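Long-range contacts in putative beta-glucosidase (Bifidobacterium adolescentis, PDB 5WAB), which acts as a family GH3 beta-glucosidase that hydrolyses glycosidic linkages, and may also release terminal arabinopyranosyl units from the ginsenoside Rb2: residues A[97-102]-A[296-301]; A[496-501]-A[538-543]; A[563-568]-A[622-627]. All coordinates share one frame; numbering follows the deposited sequence.

The three contacts follow one another along the chain, each closing before the next opens, and sample the three domains of a GH3 enzyme. Contact 1 ties a helix of the TIM-barrel-like N-terminal domain to the loop between helix 271-292 and helix 301-313. Contact 2 joins two extended pieces of the C-terminal domain, and contact 3 belongs to the fibronectin type III-like sandwich. Contacts 1 and 2 lie on opposite sides of the chain's centre, their own centres about 41 Å apart. Contacts 2 and 3 come closest, about 13 Å between nearest atoms, without touching. In GH3 enzymes the active site generally lies between the first two domains.

Contact 1: residues A[97-102]-A[296-301]; sequences CIQEKV and DYHFDV
Two donors grip Gln99 OE1 across this contact: the backbone N of Phe299, 2.9 Å from it, and a bridging water. Gln99 sits at the C-terminal end of helix 83-99, the helix between the parallel strands 41-44 and 102-106 of the TIM-barrel-like domain, and it reaches over to the loop that follows helix 271-292. Gln99 CG is anti to the backbone N (chi1 168°) and the chain then extended, delivering the amide to the loop backbone. The Phe299 N-H lies in the plane of the amide carbonyl. At the other branch, Gln99 NE2 donates almost straight (172°) to the anti lone pair of Glu100 OE2, which fixes the amide's rotation; Glu100 OE1 forms a salt bridge with Lys51. Nearer the backbone, Gln99 CB packs 3.2 Å from Tyr297 O, while Ile98 CG2 touches Tyr297 CD2 obliquely. A second water accepts from Tyr297 N and donates weakly to Ile98 O. The Gln99 amide and the Phe299 ring run only 20° from parallel, with Gln99 CD 3.4 Å from Phe299 CD2. The water on Gln99 OE1 lies over the centre of the Phe299 ring and also donates to Phe299 O, 2.6 Å away.

Contact 2: residues A[496-501]-A[538-543]; sequences QTIPMN and VDYPFG
Ile498 and Tyr540 face each other as an antiparallel hydrogen-bonded pair, the core of a short two-stranded join in the C-terminal domain. Ile498 N donates to Tyr540 O at 3.0 Å, nearly along the C=O axis, and Tyr540 N returns the bond to Ile498 O at 3.1 Å, on a lone pair. Asp539 N also leans on this oxygen, in a bent and weak bond, so two successive residues oppose Ile498: a classic beta bulge, placed where the chain turns a corner. Beside this backbone core the Ile498 and Tyr540 side chains run alongside each other in the same direction, with Ile498 CD1 4.0 Å from Tyr540 CD2. Thr497 CG2, anti to its backbone N, meets Val538 CG1 at 3.8 Å, the side chains roughly perpendicular. The bent chain of Met500 brings SD to 3.7 Å from Asp539 CA. Further out, Leu319 of strand 317-321 touches both Ile498 and Tyr540, and Tyr531 of helix 528-531 packs on Thr497, Pro499 and Val538. Phe542 stacks on Tyr528 of the same helix, and Glu127 OE1 accepts from Thr497 N. The direct hydrogen bonds across the join are thus all backbone amide to carbonyl, whereas Asp539 OD2 is linked to Pro499 O through a water that donates to both; a charged carboxylate would probably strengthen that water link.

Contact 3: residues A[563-568]-A[622-627]; sequences ANTAHV and LDERAF
Glu624 CG stands anti to the carbonyl carbon (chi1 -63°) and its chain runs extended from there, laying the methylenes along Asn564 and Thr565; Phe627 takes the same first-torsion position (chi1 -55°) and sends its ring tip to Ala566. Glu624 CG comes within 3.4 Å of Asn564 O and also packs on the Thr565 methyl, CG2. At the tip, Glu624 OE2 accepts from a water that in turn takes the N-H of Asn564 ND2, an amide nitrogen also bonded to Gly665 O. Phe627 CZ meets Ala566 CB at 4.0 Å, while Tyr644 sets its ring edge-to-face with that of Phe627. Val568 CG2 and Leu622 CD1 touch at 3.7 Å, one side chain passing the other at a slant. Behind these side chains, Ala566 and Leu622 form an antiparallel hydrogen-bonded pair with their side chains on one face. Ala566 N reaches Leu622 O almost straight (172°, 3.2 Å). Leu622 N meets Ala566 O at 3.1 Å from above the carbonyl plane. Past Leu622 the chain leaves the strand for a 3-10 turn, held by Ala626 N donating to Asp623 O at 3.0 Å and by Phe627 N donating to Glu624 O. Backbone bonds between Val568 and Phe620 continue the pairing along strands 566-574 and 615-622. Val568 and Leu622 both pack on Val646 of strand 642-648, which belongs to the second sheet. Two antiparallel sheets meeting through apolar side chains in this way make the beta-sandwich core of a fibronectin type III-like domain.

Contact 1: residues A[97-102]-A[296-301]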
loop_
_atom_site.group_PDB
_atom_site.type_symbol
_atom_site.label_atom_id
_atom_site.label_comp_id
_atom_site.label_asym_id
_atom_site.label_seq_id
_atom_site.Cartn_x
_atom_site.Cartn_y
_atom_site.Cartn_z
ATOM N N CYS A 97 -10.996 -2.579 -18.039
ATOM C CA CYS A 97 -12.045 -3.508 -17.631
ATOM C C CYS A 97 -13.275 -3.363 -18.510
ATOM O O CYS A 97 -13.929 -4.360 -18.837
ATOM C CB CYS A 97 -12.430 -3.280 -16.168
ATOM S SG CYS A 97 -11.189 -3.742 -14.950
ATOM N N ILE A 98 -13.604 -2.129 -18.904
ATOM C CA ILE A 98 -14.792 -1.895 -19.724
ATOM C C ILE A 98 -14.626 -2.529 -21.102
ATOM O O ILE A 98 -15.582 -3.072 -21.667
ATOM C CB ILE A 98 -15.094 -0.387 -19.808
ATOM C CG1 ILE A 98 -15.514 0.131 -18.432
ATOM C CG2 ILE A 98 -16.198 -0.106 -20.816
ATOM C CD1 ILE A 98 -15.626 1.637 -18.346
ATOM N N GLN A 99 -13.412 -2.483 -21.657
ATOM C CA GLN A 99 -13.152 -3.173 -22.917
ATOM C C GLN A 99 -13.304 -4.683 -22.765
ATOM O O GLN A 99 -13.862 -5.350 -23.643
ATOM C CB GLN A 99 -11.751 -2.833 -23.428
ATOM C CG GLN A 99 -11.258 -3.724 -24.572
ATOM C CD GLN A 99 -9.858 -3.361 -25.045
ATOM O OE1 GLN A 99 -9.592 -2.216 -25.415
ATOM N NE2 GLN A 99 -8.953 -4.334 -25.026
ATOM N N GLU A 100 -12.836 -5.236 -21.646
ATOM C CA GLU A 100 -12.736 -6.677 -21.477
ATOM C C GLU A 100 -13.911 -7.270 -20.710
ATOM O O GLU A 100 -13.856 -8.440 -20.323
ATOM C CB GLU A 100 -11.421 -7.027 -20.778
ATOM C CG GLU A 100 -10.195 -6.679 -21.596
ATOM C CD GLU A 100 -10.114 -7.473 -22.876
ATOM O OE1 GLU A 100 -10.321 -8.703 -22.819
ATOM O OE2 GLU A 100 -9.857 -6.872 -23.942
ATOM N N LYS A 101 -14.976 -6.496 -20.509
ATOM C CA LYS A 101 -16.206 -6.963 -19.863
ATOM C C LYS A 101 -15.919 -7.526 -18.471
ATOM O O LYS A 101 -16.350 -8.625 -18.119
ATOM C CB LYS A 101 -16.922 -8.001 -20.733
ATOM C CG LYS A 101 -16.965 -7.653 -22.222
ATOM C CD LYS A 101 -17.538 -6.273 -22.515
ATOM C CE LYS A 101 -19.029 -6.184 -22.290
ATOM N NZ LYS A 101 -19.514 -4.851 -22.757
ATOM N N VAL A 102 -15.175 -6.755 -17.677
ATOM C CA VAL A 102 -14.831 -7.106 -16.299
ATOM C C VAL A 102 -15.516 -6.107 -15.377
ATOM O O VAL A 102 -15.197 -4.912 -15.403
ATOM C CB VAL A 102 -13.311 -7.101 -16.072
ATOM C CG1 VAL A 102 -13.005 -7.313 -14.597
ATOM C CG2 VAL A 102 -12.633 -8.165 -16.916
ATOM N N ASP A 296 -18.228 -2.622 -27.778
ATOM C CA ASP A 296 -17.080 -2.383 -28.652
ATOM C C ASP A 296 -16.278 -1.158 -28.221
ATOM O O ASP A 296 -15.980 -0.267 -29.020
ATOM C CB ASP A 296 -17.523 -2.262 -30.109
ATOM C CG ASP A 296 -17.901 -3.597 -30.707
ATOM O OD1 ASP A 296 -18.942 -4.151 -30.293
ATOM O OD2 ASP A 296 -17.158 -4.095 -31.582
ATOM N N TYR A 297 -15.906 -1.123 -26.945
ATOM C CA TYR A 297 -14.996 -0.099 -26.459
ATOM C C TYR A 297 -13.565 -0.620 -26.460
ATOM O O TYR A 297 -13.296 -1.719 -25.967
ATOM C CB TYR A 297 -15.368 0.372 -25.055
ATOM C CG TYR A 297 -14.328 1.311 -24.493
ATOM C CD1 TYR A 297 -14.292 2.644 -24.878
ATOM C CD2 TYR A 297 -13.374 0.863 -23.589
ATOM C CE1 TYR A 297 -13.335 3.507 -24.379
ATOM C CE2 TYR A 297 -12.415 1.719 -23.082
ATOM C CZ TYR A 297 -12.400 3.041 -23.481
ATOM O OH TYR A 297 -11.446 3.897 -22.979
ATOM N N HIS A 298 -12.655 0.178 -27.005
ATOM C CA HIS A 298 -11.233 -0.139 -27.029
ATOM C C HIS A 298 -10.472 0.986 -26.346
ATOM O O HIS A 298 -10.594 2.150 -26.743
ATOM C CB HIS A 298 -10.745 -0.333 -28.465
ATOM C CG HIS A 298 -11.319 -1.541 -29.135
ATOM N ND1 HIS A 298 -12.668 -1.682 -29.383
ATOM C CD2 HIS A 298 -10.727 -2.655 -29.626
ATOM C CE1 HIS A 298 -12.882 -2.837 -29.986
ATOM N NE2 HIS A 298 -11.721 -3.446 -30.147
ATOM N N PHE A 299 -9.699 0.644 -25.319
ATOM C CA PHE A 299 -8.963 1.655 -24.578
ATOM C C PHE A 299 -7.720 2.085 -25.346
ATOM O O PHE A 299 -7.157 1.325 -26.139
ATOM C CB PHE A 299 -8.581 1.148 -23.182
ATOM C CG PHE A 299 -7.556 0.032 -23.172
ATOM C CD1 PHE A 299 -6.198 0.312 -23.158
ATOM C CD2 PHE A 299 -7.957 -1.295 -23.120
ATOM C CE1 PHE A 299 -5.261 -0.711 -23.128
ATOM C CE2 PHE A 299 -7.027 -2.320 -23.093
ATOM C CZ PHE A 299 -5.676 -2.026 -23.095
ATOM N N ASP A 300 -7.305 3.330 -25.116
ATOM C CA ASP A 300 -6.119 3.882 -25.762
ATOM C C ASP A 300 -4.876 3.255 -25.137
ATOM O O ASP A 300 -4.536 3.547 -23.986
ATOM C CB ASP A 300 -6.112 5.400 -25.615
ATOM C CG ASP A 300 -5.117 6.078 -26.539
ATOM O OD1 ASP A 300 -4.109 5.442 -26.922
ATOM O OD2 ASP A 300 -5.339 7.262 -26.871
ATOM N N VAL A 301 -4.202 2.386 -25.895
ATOM C CA VAL A 301 -3.032 1.688 -25.370
ATOM C C VAL A 301 -1.923 2.679 -25.038
ATOM O O VAL A 301 -1.301 2.608 -23.970
ATOM C CB VAL A 301 -2.550 0.617 -26.364
ATOM C CG1 VAL A 301 -1.168 0.117 -25.971
ATOM C CG2 VAL A 301 -3.545 -0.531 -26.433
HETATM O O HOH W 1 -16.588 -2.669 -24.859
HETATM O O HOH W 2 -7.175 -1.263 -26.527
#

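Contact 2: residues A[496-501]-A[538-543]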
loop_
_atom_site.group_PDB
_atom_site.type_symbol
_atom_site.label_atom_id
_atom_site.label_comp_id
_atom_site.label_asym_id
_atom_site.label_seq_id
_atom_site.Cartn_x
_atom_site.Cartn_y
_atom_site.Cartn_z
ATOM N N GLN A 496 8.052 2.878 3.421
ATOM C CA GLN A 496 8.518 1.760 4.223
ATOM C C GLN A 496 9.838 2.169 4.859
ATOM O O GLN A 496 10.665 2.822 4.213
ATOM C CB GLN A 496 8.702 0.520 3.338
ATOM C CG GLN A 496 8.384 -0.825 3.968
ATOM C CD GLN A 496 8.338 -1.947 2.930
ATOM O OE1 GLN A 496 8.422 -1.701 1.725
ATOM N NE2 GLN A 496 8.218 -3.184 3.397
ATOM N N THR A 497 10.031 1.796 6.119
ATOM C CA THR A 497 11.304 2.030 6.788
ATOM C C THR A 497 12.353 1.048 6.279
ATOM O O THR A 497 12.078 -0.146 6.130
ATOM C CB THR A 497 11.154 1.878 8.301
ATOM O OG1 THR A 497 10.279 2.896 8.803
ATOM C CG2 THR A 497 12.516 1.977 8.995
ATOM N N ILE A 498 13.560 1.548 6.020
ATOM C CA ILE A 498 14.691 0.671 5.717
ATOM C C ILE A 498 15.550 0.531 6.968
ATOM O O ILE A 498 16.306 1.453 7.306
ATOM C CB ILE A 498 15.528 1.199 4.548
ATOM C CG1 ILE A 498 14.664 1.386 3.307
ATOM C CG2 ILE A 498 16.662 0.232 4.256
ATOM C CD1 ILE A 498 15.457 1.834 2.089
ATOM N N PRO A 499 15.494 -0.597 7.667
ATOM C CA PRO A 499 16.210 -0.718 8.940
ATOM C C PRO A 499 17.669 -1.102 8.728
ATOM O O PRO A 499 18.087 -1.506 7.643
ATOM C CB PRO A 499 15.445 -1.829 9.658
ATOM C CG PRO A 499 14.973 -2.707 8.537
ATOM C CD PRO A 499 14.681 -1.790 7.373
ATOM N N MET A 500 18.449 -0.961 9.804
ATOM C CA MET A 500 19.830 -1.429 9.765
ATOM C C MET A 500 19.903 -2.952 9.767
ATOM O O MET A 500 20.885 -3.524 9.284
ATOM C CB MET A 500 20.623 -0.853 10.936
ATOM C CG MET A 500 20.900 0.649 10.840
ATOM S SD MET A 500 21.766 1.119 9.327
ATOM C CE MET A 500 23.365 0.354 9.576
ATOM N N ASN A 501 18.883 -3.617 10.306
ATOM C CA ASN A 501 18.868 -5.061 10.488
ATOM C C ASN A 501 17.439 -5.478 10.805
ATOM O O ASN A 501 16.742 -4.780 11.547
ATOM C CB ASN A 501 19.822 -5.487 11.616
ATOM C CG ASN A 501 20.057 -6.987 11.654
ATOM O OD1 ASN A 501 19.115 -7.779 11.658
ATOM N ND2 ASN A 501 21.325 -7.383 11.664
ATOM N N VAL A 538 18.070 3.766 11.998
ATOM C CA VAL A 538 17.594 3.083 10.806
ATOM C C VAL A 538 18.501 3.489 9.657
ATOM O O VAL A 538 19.243 4.471 9.735
ATOM C CB VAL A 538 16.125 3.415 10.477
ATOM C CG1 VAL A 538 15.207 2.885 11.565
ATOM C CG2 VAL A 538 15.957 4.921 10.314
ATOM N N ASP A 539 18.444 2.711 8.579
ATOM C CA ASP A 539 19.239 3.054 7.406
ATOM C C ASP A 539 18.638 4.256 6.686
ATOM O O ASP A 539 19.317 5.264 6.467
ATOM C CB ASP A 539 19.350 1.849 6.472
ATOM C CG ASP A 539 20.564 1.922 5.572
ATOM O OD1 ASP A 539 21.403 2.827 5.767
ATOM O OD2 ASP A 539 20.677 1.073 4.665
ATOM N N TYR A 540 17.355 4.174 6.327
ATOM C CA TYR A 540 16.659 5.297 5.723
ATOM C C TYR A 540 15.260 5.379 6.331
ATOM O O TYR A 540 14.535 4.365 6.360
ATOM C CB TYR A 540 16.601 5.155 4.200
ATOM C CG TYR A 540 17.979 5.092 3.570
ATOM C CD1 TYR A 540 18.654 6.250 3.202
ATOM C CD2 TYR A 540 18.617 3.870 3.370
ATOM C CE1 TYR A 540 19.925 6.194 2.640
ATOM C CE2 TYR A 540 19.883 3.804 2.809
ATOM C CZ TYR A 540 20.532 4.967 2.446
ATOM O OH TYR A 540 21.791 4.903 1.888
ATOM N N PRO A 541 14.861 6.543 6.836
ATOM C CA PRO A 541 13.609 6.636 7.592
ATOM C C PRO A 541 12.385 6.730 6.693
ATOM O O PRO A 541 12.454 7.060 5.508
ATOM C CB PRO A 541 13.783 7.927 8.397
ATOM C CG PRO A 541 14.642 8.778 7.517
ATOM C CD PRO A 541 15.583 7.829 6.803
ATOM N N PHE A 542 11.244 6.425 7.302
ATOM C CA PHE A 542 9.958 6.572 6.641
ATOM C C PHE A 542 9.784 8.001 6.136
ATOM O O PHE A 542 10.071 8.965 6.852
ATOM C CB PHE A 542 8.849 6.197 7.625
ATOM C CG PHE A 542 7.464 6.441 7.114
ATOM C CD1 PHE A 542 6.837 5.510 6.305
ATOM C CD2 PHE A 542 6.782 7.597 7.461
ATOM C CE1 PHE A 542 5.558 5.733 5.839
ATOM C CE2 PHE A 542 5.510 7.826 7.000
ATOM C CZ PHE A 542 4.892 6.893 6.188
ATOM N N GLY A 543 9.325 8.135 4.893
ATOM C CA GLY A 543 9.128 9.438 4.290
ATOM C C GLY A 543 10.377 10.112 3.758
ATOM O O GLY A 543 10.321 11.301 3.423
HETATM O O HOH W 3 20.154 -1.638 5.406
#

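Contact 3: residues A[563-568]-A[622-627]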
loop_
_atom_site.group_PDB
_atom_site.type_symbol
_atom_site.label_atom_id
_atom_site.label_comp_id
_atom_site.label_asym_id
_atom_site.label_seq_id
_atom_site.Cartn_x
_atom_site.Cartn_y
_atom_site.Cartn_z
ATOM N N ALA A 563 -12.601 22.801 19.769
ATOM C CA ALA A 563 -12.246 22.218 21.059
ATOM C C ALA A 563 -11.104 21.217 20.917
ATOM O O ALA A 563 -10.242 21.124 21.797
ATOM C CB ALA A 563 -13.466 21.557 21.695
ATOM N N ASN A 564 -11.082 20.453 19.822
ATOM C CA ASN A 564 -10.071 19.415 19.624
ATOM C C ASN A 564 -9.654 19.313 18.162
ATOM O O ASN A 564 -9.412 18.217 17.644
ATOM C CB ASN A 564 -10.562 18.056 20.126
ATOM C CG ASN A 564 -10.863 18.056 21.605
ATOM O OD1 ASN A 564 -9.954 18.096 22.430
ATOM N ND2 ASN A 564 -12.145 18.018 21.952
ATOM N N THR A 565 -9.560 20.449 17.472
ATOM C CA THR A 565 -9.096 20.457 16.090
ATOM C C THR A 565 -8.114 21.601 15.888
ATOM O O THR A 565 -8.151 22.617 16.588
ATOM C CB THR A 565 -10.241 20.597 15.079
ATOM O OG1 THR A 565 -10.970 21.806 15.336
ATOM C CG2 THR A 565 -11.173 19.391 15.152
ATOM N N ALA A 566 -7.256 21.435 14.884
ATOM C CA ALA A 566 -6.243 22.424 14.569
ATOM C C ALA A 566 -6.104 22.524 13.057
ATOM O O ALA A 566 -6.621 21.694 12.304
ATOM C CB ALA A 566 -4.901 22.072 15.219
ATOM N N HIS A 567 -5.388 23.554 12.616
ATOM C CA HIS A 567 -5.189 23.808 11.199
ATOM C C HIS A 567 -3.749 24.234 10.971
ATOM O O HIS A 567 -3.219 25.072 11.704
ATOM C CB HIS A 567 -6.154 24.886 10.689
ATOM C CG HIS A 567 -6.011 25.182 9.231
ATOM N ND1 HIS A 567 -5.395 26.323 8.764
ATOM C CD2 HIS A 567 -6.385 24.479 8.137
ATOM C CE1 HIS A 567 -5.405 26.315 7.443
ATOM N NE2 HIS A 567 -5.999 25.206 7.037
ATOM N N VAL A 568 -3.132 23.690 9.929
ATOM C CA VAL A 568 -1.717 23.905 9.656
ATOM C C VAL A 568 -1.570 24.722 8.387
ATOM O O VAL A 568 -2.232 24.453 7.381
ATOM C CB VAL A 568 -0.958 22.578 9.515
ATOM C CG1 VAL A 568 0.531 22.853 9.420
ATOM C CG2 VAL A 568 -1.257 21.699 10.695
ATOM N N LEU A 622 -6.393 19.134 10.541
ATOM C CA LEU A 622 -6.142 18.096 11.539
ATOM C C LEU A 622 -7.421 17.922 12.349
ATOM O O LEU A 622 -7.684 18.698 13.271
ATOM C CB LEU A 622 -4.961 18.463 12.434
ATOM C CG LEU A 622 -3.584 18.526 11.769
ATOM C CD1 LEU A 622 -2.496 18.939 12.762
ATOM C CD2 LEU A 622 -3.253 17.180 11.134
ATOM N N ASP A 623 -8.221 16.916 12.002
ATOM C CA ASP A 623 -9.470 16.695 12.714
ATOM C C ASP A 623 -9.189 16.053 14.072
ATOM O O ASP A 623 -8.037 15.845 14.466
ATOM C CB ASP A 623 -10.419 15.832 11.883
ATOM C CG ASP A 623 -9.826 14.470 11.522
ATOM O OD1 ASP A 623 -8.809 14.056 12.116
ATOM O OD2 ASP A 623 -10.390 13.803 10.630
ATOM N N GLU A 624 -10.261 15.721 14.793
ATOM C CA GLU A 624 -10.095 15.122 16.112
ATOM C C GLU A 624 -9.358 13.787 16.040
ATOM O O GLU A 624 -8.636 13.430 16.978
ATOM C CB GLU A 624 -11.454 14.958 16.784
ATOM C CG GLU A 624 -12.157 16.274 17.052
ATOM C CD GLU A 624 -13.462 16.089 17.805
ATOM O OE1 GLU A 624 -13.872 14.924 18.009
ATOM O OE2 GLU A 624 -14.080 17.107 18.189
ATOM N N ARG A 625 -9.543 13.030 14.955
ATOM C CA ARG A 625 -8.848 11.757 14.801
ATOM C C ARG A 625 -7.340 11.921 14.623
ATOM O O ARG A 625 -6.595 10.957 14.828
ATOM C CB ARG A 625 -9.436 10.976 13.628
ATOM C CG ARG A 625 -10.760 10.272 13.941
ATOM C CD ARG A 625 -10.538 9.041 14.819
ATOM N NE ARG A 625 -9.688 8.055 14.153
ATOM C CZ ARG A 625 -10.132 7.118 13.323
ATOM N NH1 ARG A 625 -11.431 7.019 13.058
ATOM N NH2 ARG A 625 -9.273 6.276 12.758
ATOM N N ALA A 626 -6.865 13.114 14.259
ATOM C CA ALA A 626 -5.425 13.332 14.192
ATOM C C ALA A 626 -4.784 13.354 15.571
ATOM O O ALA A 626 -3.557 13.253 15.670
ATOM C CB ALA A 626 -5.111 14.638 13.464
ATOM N N PHE A 627 -5.585 13.507 16.630
ATOM C CA PHE A 627 -5.089 13.595 17.998
ATOM C C PHE A 627 -5.644 12.504 18.902
ATOM O O PHE A 627 -5.403 12.541 20.114
ATOM C CB PHE A 627 -5.427 14.964 18.596
ATOM C CG PHE A 627 -4.932 16.122 17.778
ATOM C CD1 PHE A 627 -3.628 16.570 17.908
ATOM C CD2 PHE A 627 -5.776 16.773 16.894
ATOM C CE1 PHE A 627 -3.170 17.629 17.160
ATOM C CE2 PHE A 627 -5.324 17.837 16.142
ATOM C CZ PHE A 627 -4.019 18.267 16.275
HETATM O O HOH W 4 -14.820 17.591 20.847
#